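PDB 6LRF: Alr4995 protein from Nostoc sp., which acts as the bifunctional enzyme AgrE, whose arginine dihydrolase activity converts arginine to ornithine and whose ornithine cyclodeaminase activity converts ornithine to proline. Local coordinates for residues B[22-28]-B[256-260]; B[36-41]-B[250-255]; B[4-9]-B[265-270]. Residues are numbered along the deposited sequence.

Interaction 1: residues B[22-28]-B[256-260]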
ATOM      1  N   ASN B  22     -34.886   3.432 -20.125  1.00 38.40           N
ATOM      2  CA  ASN B  22     -33.535   3.911 -20.424  1.00 42.03           C
ATOM      3  C   ASN B  22     -33.078   4.905 -19.340  1.00 47.80           C
ATOM      4  O   ASN B  22     -33.915   5.481 -18.643  1.00 46.49           O
ATOM      5  CB  ASN B  22     -33.456   4.520 -21.845  1.00 40.10           C
ATOM      6  CG  ASN B  22     -34.171   5.861 -21.977  1.00 43.27           C
ATOM      7  OD1 ASN B  22     -33.788   6.844 -21.350  1.00 42.22           O
ATOM      8  ND2 ASN B  22     -35.180   5.917 -22.853  1.00 41.26           N
ATOM      9  N   PRO B  23     -31.751   5.094 -19.178  1.00 49.55           N
ATOM     10  CA  PRO B  23     -31.243   5.895 -18.049  1.00 52.81           C
ATOM     11  C   PRO B  23     -31.700   7.359 -18.027  1.00 50.53           C
ATOM     12  O   PRO B  23     -31.775   7.946 -16.950  1.00 51.75           O
ATOM     13  CB  PRO B  23     -29.714   5.818 -18.219  1.00 48.19           C
ATOM     14  CG  PRO B  23     -29.498   5.441 -19.656  1.00 48.09           C
ATOM     15  CD  PRO B  23     -30.646   4.518 -19.966  1.00 50.16           C
ATOM     16  N   TRP B  24     -31.995   7.944 -19.182  1.00 49.64           N
ATOM     17  CA  TRP B  24     -32.444   9.334 -19.219  1.00 45.48           C
ATOM     18  C   TRP B  24     -33.835   9.520 -18.602  1.00 46.76           C
ATOM     19  O   TRP B  24     -34.226  10.642 -18.263  1.00 44.08           O
ATOM     20  CB  TRP B  24     -32.456   9.846 -20.651  1.00 41.39           C
ATOM     21  CG  TRP B  24     -31.126   9.849 -21.313  1.00 44.84           C
ATOM     22  CD1 TRP B  24     -30.574   8.842 -22.050  1.00 39.42           C
ATOM     23  CD2 TRP B  24     -30.177  10.923 -21.323  1.00 41.67           C
ATOM     24  NE1 TRP B  24     -29.337   9.219 -22.514  1.00 40.29           N
ATOM     25  CE2 TRP B  24     -29.069  10.493 -22.083  1.00 42.92           C
ATOM     26  CE3 TRP B  24     -30.154  12.204 -20.758  1.00 47.35           C
ATOM     27  CZ2 TRP B  24     -27.946  11.298 -22.293  1.00 43.45           C
ATOM     28  CZ3 TRP B  24     -29.039  13.007 -20.968  1.00 45.09           C
ATOM     29  CH2 TRP B  24     -27.950  12.549 -21.726  1.00 47.92           C
HETATM   30  N   MSE B  25     -34.582   8.421 -18.480  1.00 47.86           N
HETATM   31  CA  MSE B  25     -35.931   8.443 -17.901  1.00 49.03           C
HETATM   32  C   MSE B  25     -35.925   8.377 -16.383  1.00 50.99           C
HETATM   33  O   MSE B  25     -36.968   8.525 -15.748  1.00 53.18           O
HETATM   34  CB  MSE B  25     -36.771   7.276 -18.426  1.00 47.31           C
HETATM   35  CG  MSE B  25     -37.369   7.486 -19.814  1.00 54.36           C
HETATM   36 SE   MSE B  25     -38.458   5.952 -20.393  1.00 68.99          SE
HETATM   37  CE  MSE B  25     -38.949   6.589 -22.193  1.00 59.19           C
ATOM     38  N   GLU B  26     -34.756   8.126 -15.807  1.00 54.72           N
ATOM     39  CA  GLU B  26     -34.641   7.937 -14.368  1.00 54.79           C
ATOM     40  C   GLU B  26     -35.090   9.185 -13.605  1.00 52.97           C
ATOM     41  O   GLU B  26     -34.683  10.305 -13.936  1.00 52.37           O
ATOM     42  CB  GLU B  26     -33.203   7.566 -14.008  1.00 53.16           C
ATOM     43  CG  GLU B  26     -33.051   6.162 -13.454  1.00 59.39           C
ATOM     44  CD  GLU B  26     -33.880   5.948 -12.203  1.00 67.40           C
ATOM     45  OE1 GLU B  26     -33.757   6.775 -11.264  1.00 62.61           O
ATOM     46  OE2 GLU B  26     -34.646   4.955 -12.157  1.00 65.79           O
ATOM     47  N   GLY B  27     -35.956   8.990 -12.610  1.00 52.01           N
ATOM     48  CA  GLY B  27     -36.448  10.085 -11.785  1.00 55.63           C
ATOM     49  C   GLY B  27     -37.217  11.162 -12.538  1.00 60.94           C
ATOM     50  O   GLY B  27     -37.280  12.316 -12.101  1.00 55.19           O
ATOM     51  N   ASN B  28     -37.801  10.792 -13.674  1.00 56.05           N
ATOM     52  CA  ASN B  28     -38.586  11.730 -14.461  1.00 48.77           C
ATOM     53  C   ASN B  28     -40.039  11.300 -14.591  1.00 52.51           C
ATOM     54  O   ASN B  28     -40.815  11.960 -15.277  1.00 54.41           O
ATOM     55  CB  ASN B  28     -37.985  11.899 -15.854  1.00 51.66           C
ATOM     56  CG  ASN B  28     -36.855  12.905 -15.888  1.00 55.66           C
ATOM     57  OD1 ASN B  28     -36.959  14.000 -15.332  1.00 56.73           O
ATOM     58  ND2 ASN B  28     -35.771  12.546 -16.563  1.00 52.00           N
ATOM     59  N   LEU B 256     -35.916  15.211 -24.072  1.00 39.36           N
ATOM     60  CA  LEU B 256     -34.650  14.716 -23.531  1.00 43.45           C
ATOM     61  C   LEU B 256     -34.906  13.980 -22.220  1.00 42.70           C
ATOM     62  O   LEU B 256     -34.086  13.179 -21.794  1.00 45.33           O
ATOM     63  CB  LEU B 256     -33.643  15.850 -23.315  1.00 44.36           C
ATOM     64  CG  LEU B 256     -32.473  15.952 -24.302  1.00 47.28           C
ATOM     65  CD1 LEU B 256     -32.919  16.569 -25.616  1.00 45.10           C
ATOM     66  CD2 LEU B 256     -31.284  16.724 -23.714  1.00 43.73           C
ATOM     67  N   LYS B 257     -36.057  14.251 -21.597  1.00 44.21           N
ATOM     68  CA  LYS B 257     -36.471  13.576 -20.361  1.00 45.09           C
ATOM     69  C   LYS B 257     -36.830  12.108 -20.565  1.00 49.19           C
ATOM     70  O   LYS B 257     -36.734  11.309 -19.625  1.00 46.86           O
ATOM     71  CB  LYS B 257     -37.669  14.287 -19.731  1.00 48.85           C
ATOM     72  CG  LYS B 257     -37.401  15.711 -19.272  1.00 48.89           C
ATOM     73  CD  LYS B 257     -38.646  16.286 -18.616  1.00 54.82           C
ATOM     74  CE  LYS B 257     -38.409  17.685 -18.080  1.00 60.54           C
ATOM     75  NZ  LYS B 257     -39.554  18.140 -17.237  1.00 64.39           N
ATOM     76  N   ALA B 258     -37.264  11.754 -21.777  1.00 47.26           N
ATOM     77  CA  ALA B 258     -37.559  10.358 -22.099  1.00 44.65           C
ATOM     78  C   ALA B 258     -36.406   9.715 -22.866  1.00 40.40           C
ATOM     79  O   ALA B 258     -36.473   8.547 -23.235  1.00 37.44           O
ATOM     80  CB  ALA B 258     -38.844  10.253 -22.894  1.00 45.71           C
ATOM     81  N   GLY B 259     -35.361  10.494 -23.118  1.00 41.47           N
ATOM     82  CA  GLY B 259     -34.164   9.986 -23.760  1.00 37.94           C
ATOM     83  C   GLY B 259     -34.150  10.108 -25.275  1.00 40.94           C
ATOM     84  O   GLY B 259     -33.455   9.337 -25.951  1.00 35.37           O
ATOM     85  N   GLY B 260     -34.901  11.070 -25.812  1.00 37.01           N
ATOM     86  CA  GLY B 260     -34.905  11.325 -27.246  1.00 31.76           C
ATOM     87  C   GLY B 260     -34.915  12.798 -27.612  1.00 34.99           C
ATOM     88  O   GLY B 260     -35.247  13.644 -26.792  1.00 37.05           O
TER
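A Schellman helix end meets a loop here: 256-260, which follows helix 253-256, packs against 22-28, in the loop after strand 6-9, within the region matching the dimethylarginine dimethylhydrolase (GME) family. G259, at positive phi, is the C-prime residue: G260 N pairs with F255 O, and G259 N with L256 O in a weak bond.

Polar contacts come first. N22 ND2 gives A258 O an almost linear hydrogen bond of 3.0 Å, while the other end of this amide, OD1, weakly receives W24 N and M25 N at the start of the 3-10 turn 23-25. One pairing looks unfavourable: the acceptors W24 O and K257 O lie 2.9 Å apart. N28, which closes the type II turn begun by M25, donates ND2 to W24 O at 3.0 Å, and M25 CA offers a CA-H...O contact to K257 O at 3.4 Å.

Packing fills the gaps. Selenomethionine M25 rests CE on A258 CB at 3.7 Å, and W24 CB reaches G259 CA at 3.6 Å. The W24 ring, next to L256 O and G259 CA, hydrogen-bonds the backbone carbonyl of R165 through NE1 and meets W479 of the second subunit edge-to-face.

The carbonyls of this helix end thus find varied partners: N22 ND2 for A258 O, M25 CA-H for K257 O, Y167 OH for G259 O. Glycine at 259 is required twice over, since a CB would jam against the preceding carbonyl and strike N22 OD1.

Interaction 2: residues B[36-41]-B[250-255]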
ATOM      1  N   ARG B  36     -45.478  22.137 -22.515  1.00 54.72           N
ATOM      2  CA  ARG B  36     -44.162  22.530 -23.015  1.00 60.32           C
ATOM      3  C   ARG B  36     -43.682  21.524 -24.074  1.00 54.25           C
ATOM      4  O   ARG B  36     -42.951  21.880 -25.006  1.00 47.66           O
ATOM      5  CB  ARG B  36     -43.146  22.639 -21.872  1.00 58.69           C
ATOM      6  CG  ARG B  36     -41.884  23.403 -22.251  1.00 57.93           C
ATOM      7  CD  ARG B  36     -40.830  23.363 -21.147  1.00 63.88           C
ATOM      8  NE  ARG B  36     -41.222  24.138 -19.970  1.00 66.95           N
ATOM      9  CZ  ARG B  36     -41.510  23.612 -18.781  1.00 66.75           C
ATOM     10  NH1 ARG B  36     -41.447  22.298 -18.596  1.00 67.10           N
ATOM     11  NH2 ARG B  36     -41.852  24.401 -17.769  1.00 65.06           N
ATOM     12  N   ALA B  37     -44.106  20.271 -23.917  1.00 51.85           N
ATOM     13  CA  ALA B  37     -43.807  19.219 -24.884  1.00 52.14           C
ATOM     14  C   ALA B  37     -44.498  19.508 -26.213  1.00 50.52           C
ATOM     15  O   ALA B  37     -43.881  19.410 -27.282  1.00 47.97           O
ATOM     16  CB  ALA B  37     -44.234  17.856 -24.343  1.00 48.14           C
ATOM     17  N   VAL B  38     -45.780  19.867 -26.133  1.00 52.79           N
ATOM     18  CA  VAL B  38     -46.545  20.286 -27.304  1.00 47.59           C
ATOM     19  C   VAL B  38     -45.869  21.467 -27.981  1.00 48.69           C
ATOM     20  O   VAL B  38     -45.699  21.494 -29.197  1.00 52.37           O
ATOM     21  CB  VAL B  38     -47.990  20.672 -26.931  1.00 51.46           C
ATOM     22  CG1 VAL B  38     -48.700  21.309 -28.121  1.00 43.93           C
ATOM     23  CG2 VAL B  38     -48.753  19.455 -26.439  1.00 47.92           C
ATOM     24  N   GLU B  39     -45.465  22.436 -27.173  1.00 47.69           N
ATOM     25  CA  GLU B  39     -44.862  23.652 -27.688  1.00 49.15           C
ATOM     26  C   GLU B  39     -43.536  23.383 -28.391  1.00 46.44           C
ATOM     27  O   GLU B  39     -43.271  23.939 -29.456  1.00 47.62           O
ATOM     28  CB  GLU B  39     -44.663  24.653 -26.549  1.00 56.53           C
ATOM     29  CG  GLU B  39     -44.015  25.960 -26.960  1.00 64.17           C
ATOM     30  CD  GLU B  39     -44.320  27.081 -25.983  1.00 77.57           C
ATOM     31  OE1 GLU B  39     -44.365  26.811 -24.760  1.00 78.52           O
ATOM     32  OE2 GLU B  39     -44.519  28.228 -26.439  1.00 81.75           O
ATOM     33  N   GLN B  40     -42.701  22.540 -27.788  1.00 50.03           N
ATOM     34  CA  GLN B  40     -41.393  22.214 -28.362  1.00 50.19           C
ATOM     35  C   GLN B  40     -41.544  21.333 -29.605  1.00 43.04           C
ATOM     36  O   GLN B  40     -40.854  21.542 -30.611  1.00 43.12           O
ATOM     37  CB  GLN B  40     -40.504  21.518 -27.330  1.00 42.51           C
ATOM     38  CG  GLN B  40     -40.021  22.401 -26.190  1.00 44.50           C
ATOM     39  CD  GLN B  40     -39.251  21.606 -25.139  1.00 50.17           C
ATOM     40  OE1 GLN B  40     -39.309  20.380 -25.116  1.00 48.61           O
ATOM     41  NE2 GLN B  40     -38.529  22.303 -24.267  1.00 51.80           N
ATOM     42  N   TRP B  41     -42.447  20.354 -29.521  1.00 39.61           N
ATOM     43  CA  TRP B  41     -42.757  19.484 -30.651  1.00 43.92           C
ATOM     44  C   TRP B  41     -43.197  20.303 -31.857  1.00 48.23           C
ATOM     45  O   TRP B  41     -42.692  20.106 -32.968  1.00 46.11           O
ATOM     46  CB  TRP B  41     -43.847  18.473 -30.284  1.00 42.53           C
ATOM     47  CG  TRP B  41     -44.062  17.426 -31.345  1.00 43.77           C
ATOM     48  CD1 TRP B  41     -43.442  16.213 -31.435  1.00 44.68           C
ATOM     49  CD2 TRP B  41     -44.946  17.505 -32.469  1.00 45.32           C
ATOM     50  NE1 TRP B  41     -43.887  15.529 -32.542  1.00 39.76           N
ATOM     51  CE2 TRP B  41     -44.814  16.299 -33.194  1.00 42.15           C
ATOM     52  CE3 TRP B  41     -45.838  18.479 -32.939  1.00 51.02           C
ATOM     53  CZ2 TRP B  41     -45.540  16.039 -34.359  1.00 41.71           C
ATOM     54  CZ3 TRP B  41     -46.561  18.219 -34.102  1.00 47.06           C
ATOM     55  CH2 TRP B  41     -46.405  17.006 -34.797  1.00 44.44           C
ATOM     56  N   THR B 250     -33.602  24.217 -31.882  1.00 57.37           N
ATOM     57  CA  THR B 250     -34.959  24.330 -31.349  1.00 57.12           C
ATOM     58  C   THR B 250     -35.006  23.519 -30.060  1.00 55.04           C
ATOM     59  O   THR B 250     -34.636  22.341 -30.047  1.00 53.86           O
ATOM     60  CB  THR B 250     -36.065  23.840 -32.353  1.00 57.60           C
ATOM     61  OG1 THR B 250     -37.346  23.816 -31.699  1.00 55.08           O
ATOM     62  CG2 THR B 250     -35.752  22.444 -32.916  1.00 49.24           C
ATOM     63  N   PRO B 251     -35.435  24.153 -28.960  1.00 54.09           N
ATOM     64  CA  PRO B 251     -35.436  23.461 -27.670  1.00 50.74           C
ATOM     65  C   PRO B 251     -36.334  22.229 -27.695  1.00 46.15           C
ATOM     66  O   PRO B 251     -37.467  22.312 -28.184  1.00 44.86           O
ATOM     67  CB  PRO B 251     -35.971  24.522 -26.698  1.00 49.23           C
ATOM     68  CG  PRO B 251     -36.764  25.443 -27.540  1.00 47.04           C
ATOM     69  CD  PRO B 251     -36.058  25.485 -28.874  1.00 52.69           C
ATOM     70  N   LEU B 252     -35.811  21.107 -27.192  1.00 44.66           N
ATOM     71  CA  LEU B 252     -36.541  19.841 -27.119  1.00 47.01           C
ATOM     72  C   LEU B 252     -36.275  19.173 -25.780  1.00 44.03           C
ATOM     73  O   LEU B 252     -36.283  17.945 -25.675  1.00 38.16           O
ATOM     74  CB  LEU B 252     -36.134  18.901 -28.261  1.00 41.32           C
ATOM     75  CG  LEU B 252     -36.521  19.293 -29.687  1.00 42.30           C
ATOM     76  CD1 LEU B 252     -35.627  18.587 -30.695  1.00 43.06           C
ATOM     77  CD2 LEU B 252     -37.989  18.974 -29.959  1.00 41.45           C
ATOM     78  N   THR B 253     -36.039  19.991 -24.757  1.00 44.32           N
ATOM     79  CA  THR B 253     -35.651  19.494 -23.433  1.00 43.12           C
ATOM     80  C   THR B 253     -36.694  18.575 -22.799  1.00 43.06           C
ATOM     81  O   THR B 253     -36.352  17.693 -22.014  1.00 41.93           O
ATOM     82  CB  THR B 253     -35.366  20.666 -22.454  1.00 47.84           C
ATOM     83  OG1 THR B 253     -36.547  21.469 -22.295  1.00 48.61           O
ATOM     84  CG2 THR B 253     -34.211  21.537 -22.969  1.00 41.25           C
ATOM     85  N   GLU B 254     -37.963  18.773 -23.143  1.00 43.51           N
ATOM     86  CA  GLU B 254     -39.032  17.946 -22.582  1.00 45.83           C
ATOM     87  C   GLU B 254     -38.976  16.513 -23.113  1.00 45.32           C
ATOM     88  O   GLU B 254     -39.526  15.590 -22.509  1.00 45.86           O
ATOM     89  CB  GLU B 254     -40.401  18.562 -22.888  1.00 46.74           C
ATOM     90  CG  GLU B 254     -41.448  18.302 -21.823  1.00 54.64           C
ATOM     91  CD  GLU B 254     -41.041  18.843 -20.457  1.00 60.87           C
ATOM     92  OE1 GLU B 254     -40.267  19.829 -20.398  1.00 56.24           O
ATOM     93  OE2 GLU B 254     -41.498  18.276 -19.438  1.00 65.00           O
ATOM     94  N   PHE B 255     -38.316  16.319 -24.249  1.00 42.69           N
ATOM     95  CA  PHE B 255     -38.220  14.975 -24.796  1.00 45.30           C
ATOM     96  C   PHE B 255     -36.887  14.361 -24.415  1.00 41.34           C
ATOM     97  O   PHE B 255     -36.752  13.134 -24.398  1.00 42.04           O
ATOM     98  CB  PHE B 255     -38.429  14.983 -26.313  1.00 39.05           C
ATOM     99  CG  PHE B 255     -39.826  15.345 -26.708  1.00 41.09           C
ATOM    100  CD1 PHE B 255     -40.842  14.399 -26.648  1.00 38.15           C
ATOM    101  CD2 PHE B 255     -40.138  16.642 -27.099  1.00 42.24           C
ATOM    102  CE1 PHE B 255     -42.151  14.736 -26.998  1.00 37.31           C
ATOM    103  CE2 PHE B 255     -41.442  16.983 -27.443  1.00 44.34           C
ATOM    104  CZ  PHE B 255     -42.447  16.025 -27.393  1.00 39.92           C
TER
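This is a largely buried contact of helix 34-49 against a turn and a short, weakly bonded helix, in the GME-family part of the chain, probably the arginine dihydrolase portion. One flank of helix 34-49 lies against the residues that follow strand 246-249. It shows how one amide side chain can join two pieces of backbone that share no backbone hydrogen bond.

Q40 is the centrepiece. Its OE1 accepts the amide E254 N at 2.9 Å, and its NE2 donates to T253 OG1, also at 2.9 Å, so both ends of the amide are used on successive residues of the first helical turn. The stem of Q40 presses into the preceding bend, with CG 3.2 Å from P251 O and CB 4.4 Å from L252 CD2.

One helical turn earlier, A37 meets E254 and F255. A37 CB touches E254 CG at 3.8 Å and F255 CZ at 4.0 Å, while the edge of the F255 ring comes to A37 O, with CE2 at 3.4 Å, and W41 CB closes on F255 CE2 at 4.0 Å. Beyond the contact, F255 also meets the ring of Y15, and W41 stacks on Y45.

At the exposed margin R36 NH1 forms a salt bridge with E254 OE1, 3.3 Å long. E254 has further partners through OE2, namely K257 NZ and the backbone amide of S33.

The Q40 amide thus spends both its donor and its acceptor across the interface, whereas the longer ion pair at the solvent edge adds to a glutamate already held from elsewhere.

Interaction 3: residues B[4-9]-B[265-270]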
ATOM      1  N   ARG B   4     -38.829  16.451 -52.840  1.00 43.12           N
ATOM      2  CA  ARG B   4     -40.081  16.226 -52.106  1.00 45.12           C
ATOM      3  C   ARG B   4     -39.953  15.164 -51.000  1.00 46.23           C
ATOM      4  O   ARG B   4     -40.678  14.156 -50.994  1.00 43.52           O
ATOM      5  CB  ARG B   4     -41.198  15.815 -53.071  1.00 38.83           C
ATOM      6  CG  ARG B   4     -41.470  16.831 -54.172  1.00 43.40           C
ATOM      7  CD  ARG B   4     -42.951  16.842 -54.573  1.00 42.66           C
ATOM      8  NE  ARG B   4     -43.404  15.568 -55.136  1.00 41.79           N
ATOM      9  CZ  ARG B   4     -44.267  14.750 -54.543  1.00 40.57           C
ATOM     10  NH1 ARG B   4     -44.611  13.618 -55.141  1.00 42.77           N
ATOM     11  NH2 ARG B   4     -44.794  15.065 -53.359  1.00 40.38           N
ATOM     12  N   ILE B   5     -39.057  15.414 -50.052  1.00 46.02           N
ATOM     13  CA  ILE B   5     -38.762  14.466 -48.974  1.00 42.31           C
ATOM     14  C   ILE B   5     -39.877  14.412 -47.919  1.00 39.65           C
ATOM     15  O   ILE B   5     -40.404  15.446 -47.515  1.00 37.63           O
ATOM     16  CB  ILE B   5     -37.413  14.826 -48.292  1.00 36.04           C
ATOM     17  CG1 ILE B   5     -36.283  14.822 -49.329  1.00 40.03           C
ATOM     18  CG2 ILE B   5     -37.096  13.861 -47.158  1.00 35.73           C
ATOM     19  CD1 ILE B   5     -34.940  15.277 -48.787  1.00 44.11           C
ATOM     20  N   ARG B   6     -40.235  13.201 -47.486  1.00 34.24           N
ATOM     21  CA  ARG B   6     -41.262  13.017 -46.459  1.00 31.48           C
ATOM     22  C   ARG B   6     -40.680  12.487 -45.147  1.00 33.96           C
ATOM     23  O   ARG B   6     -39.853  11.576 -45.150  1.00 31.93           O
ATOM     24  CB  ARG B   6     -42.350  12.050 -46.942  1.00 29.43           C
ATOM     25  CG  ARG B   6     -42.883  12.325 -48.344  1.00 33.60           C
ATOM     26  CD  ARG B   6     -43.963  11.308 -48.727  1.00 32.35           C
ATOM     27  NE  ARG B   6     -45.214  11.501 -47.998  1.00 32.13           N
ATOM     28  CZ  ARG B   6     -46.237  12.226 -48.449  1.00 37.23           C
ATOM     29  NH1 ARG B   6     -46.153  12.848 -49.629  1.00 29.31           N
ATOM     30  NH2 ARG B   6     -47.340  12.337 -47.716  1.00 35.85           N
ATOM     31  N   PHE B   7     -41.136  13.051 -44.034  1.00 32.15           N
ATOM     32  CA  PHE B   7     -40.817  12.556 -42.694  1.00 35.43           C
ATOM     33  C   PHE B   7     -42.088  12.152 -41.982  1.00 34.85           C
ATOM     34  O   PHE B   7     -43.127  12.785 -42.157  1.00 32.04           O
ATOM     35  CB  PHE B   7     -40.097  13.611 -41.855  1.00 30.99           C
ATOM     36  CG  PHE B   7     -38.713  13.912 -42.324  1.00 36.20           C
ATOM     37  CD1 PHE B   7     -37.622  13.237 -41.783  1.00 29.65           C
ATOM     38  CD2 PHE B   7     -38.496  14.871 -43.307  1.00 35.56           C
ATOM     39  CE1 PHE B   7     -36.329  13.505 -42.215  1.00 32.09           C
ATOM     40  CE2 PHE B   7     -37.205  15.157 -43.749  1.00 40.92           C
ATOM     41  CZ  PHE B   7     -36.114  14.471 -43.198  1.00 39.80           C
ATOM     42  N   LEU B   8     -41.999  11.101 -41.178  1.00 27.50           N
ATOM     43  CA  LEU B   8     -43.111  10.674 -40.346  1.00 26.54           C
ATOM     44  C   LEU B   8     -42.914  11.170 -38.923  1.00 30.77           C
ATOM     45  O   LEU B   8     -41.831  10.992 -38.363  1.00 27.91           O
ATOM     46  CB  LEU B   8     -43.212   9.164 -40.351  1.00 25.44           C
ATOM     47  CG  LEU B   8     -44.290   8.573 -39.472  1.00 26.92           C
ATOM     48  CD1 LEU B   8     -45.638   9.010 -40.015  1.00 28.95           C
ATOM     49  CD2 LEU B   8     -44.134   7.085 -39.496  1.00 21.80           C
HETATM   50  N   MSE B   9     -43.938  11.796 -38.345  1.00 29.57           N
HETATM   51  CA  MSE B   9     -43.890  12.205 -36.939  1.00 30.13           C
HETATM   52  C   MSE B   9     -45.150  11.780 -36.205  1.00 33.21           C
HETATM   53  O   MSE B   9     -46.037  11.162 -36.777  1.00 31.99           O
HETATM   54  CB  MSE B   9     -43.703  13.716 -36.809  1.00 37.71           C
HETATM   55  CG  MSE B   9     -42.403  14.208 -37.401  1.00 35.68           C
HETATM   56 SE   MSE B   9     -42.037  16.125 -37.116  1.00 63.27          SE
HETATM   57  CE  MSE B   9     -41.897  16.153 -35.150  1.00 45.14           C
ATOM     58  N   LEU B 265     -37.639  11.930 -32.948  1.00 31.19           N
ATOM     59  CA  LEU B 265     -39.024  12.343 -33.152  1.00 33.50           C
ATOM     60  C   LEU B 265     -39.461  12.261 -34.624  1.00 33.31           C
ATOM     61  O   LEU B 265     -40.620  12.528 -34.947  1.00 33.64           O
ATOM     62  CB  LEU B 265     -39.211  13.770 -32.618  1.00 31.87           C
ATOM     63  CG  LEU B 265     -39.217  13.860 -31.085  1.00 31.76           C
ATOM     64  CD1 LEU B 265     -39.133  15.314 -30.605  1.00 34.22           C
ATOM     65  CD2 LEU B 265     -40.447  13.160 -30.517  1.00 28.67           C
ATOM     66  N   THR B 266     -38.530  11.872 -35.497  1.00 29.57           N
ATOM     67  CA  THR B 266     -38.748  11.843 -36.941  1.00 30.00           C
ATOM     68  C   THR B 266     -38.323  10.511 -37.562  1.00 30.60           C
ATOM     69  O   THR B 266     -37.424   9.832 -37.064  1.00 26.88           O
ATOM     70  CB  THR B 266     -37.956  12.968 -37.684  1.00 27.89           C
ATOM     71  OG1 THR B 266     -36.551  12.654 -37.691  1.00 36.99           O
ATOM     72  CG2 THR B 266     -38.176  14.340 -37.046  1.00 31.78           C
ATOM     73  N   LEU B 267     -38.957  10.156 -38.672  1.00 30.16           N
ATOM     74  CA  LEU B 267     -38.508   9.041 -39.489  1.00 23.67           C
ATOM     75  C   LEU B 267     -38.562   9.464 -40.955  1.00 29.34           C
ATOM     76  O   LEU B 267     -39.621   9.854 -41.453  1.00 25.52           O
ATOM     77  CB  LEU B 267     -39.372   7.810 -39.234  1.00 22.57           C
ATOM     78  CG  LEU B 267     -39.075   6.567 -40.069  1.00 21.52           C
ATOM     79  CD1 LEU B 267     -37.677   6.033 -39.793  1.00 24.64           C
ATOM     80  CD2 LEU B 267     -40.115   5.510 -39.799  1.00 25.25           C
ATOM     81  N   ARG B 268     -37.426   9.425 -41.640  1.00 21.33           N
ATOM     82  CA  ARG B 268     -37.411   9.730 -43.065  1.00 28.09           C
ATOM     83  C   ARG B 268     -37.974   8.546 -43.857  1.00 29.25           C
ATOM     84  O   ARG B 268     -37.403   7.456 -43.846  1.00 27.02           O
ATOM     85  CB  ARG B 268     -35.994  10.067 -43.529  1.00 26.76           C
ATOM     86  CG  ARG B 268     -35.859  10.268 -45.028  1.00 28.09           C
ATOM     87  CD  ARG B 268     -34.645  11.124 -45.376  1.00 31.16           C
ATOM     88  NE  ARG B 268     -34.468  11.239 -46.826  1.00 35.48           N
ATOM     89  CZ  ARG B 268     -33.767  12.204 -47.414  1.00 35.06           C
ATOM     90  NH1 ARG B 268     -33.185  13.137 -46.674  1.00 35.50           N
ATOM     91  NH2 ARG B 268     -33.661  12.244 -48.736  1.00 35.10           N
ATOM     92  N   VAL B 269     -39.104   8.744 -44.528  1.00 21.52           N
ATOM     93  CA  VAL B 269     -39.740   7.620 -45.207  1.00 24.65           C
ATOM     94  C   VAL B 269     -39.476   7.662 -46.724  1.00 30.20           C
ATOM     95  O   VAL B 269     -39.915   6.782 -47.471  1.00 30.61           O
ATOM     96  CB  VAL B 269     -41.243   7.590 -44.916  1.00 24.32           C
ATOM     97  CG1 VAL B 269     -41.476   7.139 -43.500  1.00 22.99           C
ATOM     98  CG2 VAL B 269     -41.854   8.982 -45.136  1.00 27.06           C
ATOM     99  N   THR B 270     -38.731   8.683 -47.145  1.00 29.17           N
ATOM    100  CA  THR B 270     -38.248   8.837 -48.523  1.00 31.79           C
ATOM    101  C   THR B 270     -36.761   8.526 -48.617  1.00 30.23           C
ATOM    102  O   THR B 270     -35.921   9.419 -48.501  1.00 33.59           O
ATOM    103  CB  THR B 270     -38.488  10.279 -49.053  1.00 33.28           C
ATOM    104  OG1 THR B 270     -39.892  10.526 -49.110  1.00 36.52           O
ATOM    105  CG2 THR B 270     -37.905  10.465 -50.455  1.00 34.20           C
TER
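A short antiparallel pairing is worked here as much by its knobs and hollows as by its backbone. L8 and L267 form the hydrogen-bonded pair, with L8 N to L267 O at 2.7 Å and L267 N to L8 O at 3.0 Å; F7 and R268 form the adjoining non-hydrogen-bonded pair, their CA atoms 4.4 Å apart.

On the face carrying F7, the phenyl ring drops between two residues of the opposite segment, with CE1 3.7 Å from R268 CB and CD1 4.1 Å from T266 CB. T266 in turn is a bump held between F7 and selenomethionine M9, whose CG lies 4.2 Å from T266 CG2. F7 and M9 both project onto helix 34-49.

The sheet has three strands, with 6-9 in the middle, parallel to 53-56 and antiparallel to 267-268; strand 6-9, helix 34-49 and strand 53-56 make a beta-alpha-beta unit, consistent with the repeating modules of the pentein propeller found in GME-family enzymes.

On the face carrying L8 and L267, L8 CB sits against L267 CB at 4.2 Å and V269 CG1 at 4.1 Å; L8 and V269 pack on W100 of helix 93-103, and L267 on F101.

Toward the chain start the pairing frays: V269 N still reaches R6 O at 3.0 Å, but R6 N turns to the side-chain T270 OG1 at 3.1 Å. Here I5 CD1 lies over one face of the R268 guanidinium, 3.3 Å from R268 NH2, while R268 NE bonds T270 O at 2.9 Å.

Overall arrangement
Read from the N terminus, the chain begins with the strand of interaction 3, passes through the 22-28 loop of interaction 1 and enters the helix of interaction 2. More than two hundred residues later it returns in reverse order, 250-255, 256-260, then 265-270. The three closures therefore lie one within another without crossing: interaction 2 innermost, interaction 1 around it, interaction 3 outermost. Interactions 1 and 2 are continuous through the helix end, and interactions 2 and 3 share packing where W41 meets M9 and where F255 and L252 meet L265. Together they bring the first part of the chain against residues 250-270, tying strand 6-9 and helix 34-49 to the short helix 253-256 and strand 267-268.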